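PDB 4XGO: anopheles Plasmodium-responsive Leucine-rich repeat protein 1B from Anopheles gambiae, which interacts with the leucine-rich repeat protein LRIM1 and probably takes part in the mosquito's response to Plasmodium. Local coordinates for the interface of chains A and B. Numbering follows the deposited sequence. Chains: chain A/B, Anopheles Plasmodium-responsive Leucine-rich repeat protein 1B.

The interface of chains A and B. Residues chain A 33-37; chain B 7-9.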
# COMPACT_ATOMS: atom_id res chain seq x y z
N LEU A 33 0.48 9.57 14.32
CA LEU A 33 1.44 10.01 15.36
C LEU A 33 2.39 8.90 15.82
O LEU A 33 3.08 9.07 16.83
CB LEU A 33 0.71 10.64 16.54
CG LEU A 33 -0.16 11.86 16.24
CD1 LEU A 33 -0.88 12.37 17.47
CD2 LEU A 33 0.66 12.99 15.58
N GLN A 34 2.50 7.83 15.04
CA GLN A 34 3.34 6.66 15.34
C GLN A 34 3.05 6.10 16.74
O GLN A 34 3.96 5.72 17.46
CB GLN A 34 4.85 6.98 15.21
CG GLN A 34 5.30 7.56 13.87
CD GLN A 34 5.22 6.60 12.69
OE1 GLN A 34 4.98 7.04 11.55
NE2 GLN A 34 5.42 5.30 12.95
N ILE A 35 1.78 6.07 17.11
CA ILE A 35 1.36 5.52 18.40
C ILE A 35 1.47 4.02 18.35
O ILE A 35 0.94 3.37 17.44
CB ILE A 35 -0.08 5.92 18.76
CG1 ILE A 35 -0.15 7.44 18.95
CG2 ILE A 35 -0.55 5.20 20.03
CD1 ILE A 35 -1.55 7.98 19.07
N GLU A 36 2.19 3.46 19.32
CA GLU A 36 2.34 2.02 19.40
C GLU A 36 1.60 1.47 20.62
O GLU A 36 0.63 0.77 20.46
CB GLU A 36 3.81 1.61 19.41
CG GLU A 36 4.01 0.11 19.19
CD GLU A 36 5.46 -0.32 19.31
OE1 GLU A 36 6.35 0.54 19.53
OE2 GLU A 36 5.70 -1.54 19.20
N GLU A 37 2.02 1.79 21.82
CA GLU A 37 1.30 1.30 23.00
C GLU A 37 0.28 2.35 23.45
O GLU A 37 0.51 3.55 23.34
CB GLU A 37 2.27 0.94 24.14
CG GLU A 37 1.56 0.44 25.39
CD GLU A 37 2.51 -0.10 26.45
OE1 GLU A 37 3.66 0.39 26.54
OE2 GLU A 37 2.09 -1.01 27.20
N SER B 7 8.17 6.24 17.44
CA SER B 7 7.20 5.39 18.20
C SER B 7 6.81 6.01 19.54
O SER B 7 7.66 6.12 20.45
CB SER B 7 7.78 3.99 18.42
OG SER B 7 6.79 3.10 18.90
N MET B 8 5.55 6.41 19.69
CA MET B 8 5.10 6.99 20.95
C MET B 8 4.13 6.10 21.73
O MET B 8 3.40 5.27 21.17
CB MET B 8 4.53 8.41 20.76
CG MET B 8 3.17 8.52 20.10
SD MET B 8 2.37 10.13 20.33
CE MET B 8 1.81 9.96 22.03
N HIS B 9 4.16 6.29 23.05
CA HIS B 9 3.34 5.57 24.00
C HIS B 9 2.25 6.54 24.43
O HIS B 9 2.54 7.63 24.92
CB HIS B 9 4.23 5.19 25.19
CG HIS B 9 3.60 4.27 26.18
ND1 HIS B 9 4.32 3.71 27.22
CD2 HIS B 9 2.34 3.80 26.30
CE1 HIS B 9 3.52 2.95 27.95
NE2 HIS B 9 2.31 2.98 27.40
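Strand 35-38 of chain A, with the loop residues A:Leu33 and A:Gln34 that lead into it, meets the N-terminal strand 8-10 of chain B and the preceding loop residue B:Ser7. Bridges pairing A:Ile35 with B:Met8 and A:Glu37 with B:His9 define the two strands as parallel. Both hydrogen-bonding backbone groups of B:Met8 are used. B:Met8 N donates to A:Gln34 O at 2.8 Å, lying above the carbonyl plane rather than on a lone pair, although the bond is fairly straight at H. B:Met8 O receives A:Glu36 N at 2.9 Å, almost along the C=O axis and nearly straight at H (174°).

The side chain of B:Met8 takes the crowded position between its backbone N and carbonyl carbon (chi1 73°) and lies alongside A:Ile35, pointing the same way, with B:Met8 CG 3.7 Å from A:Ile35 CG1. At the strand's start, the hydroxyl B:Ser7 OG is received at 2.7 Å on the anti lone pair of A:Glu36 OE1, the one away from the other carboxylate oxygen; an extended glutamate chain, with CG anti to the backbone N, carries OE1 there. Further along, A:Glu37 and B:His9 run side by side and point the same way, the carboxylate lying flat over the imidazole face near NE2 and CE1, with the planes 9° apart. A:Glu37 OE1 lies 3.0 Å from B:His9 NE2, but an in-plane N-H would not aim at it, so this is a stacked, possibly electrostatic contact. The nearby carboxylate may favour a positively charged imidazole, though protonation is not seen.

A two-fold repeats the contact with the chains exchanged. It joins the N-terminal ends of two curved leucine-rich repeat solenoids, a pairing that may be a product of crystal packing.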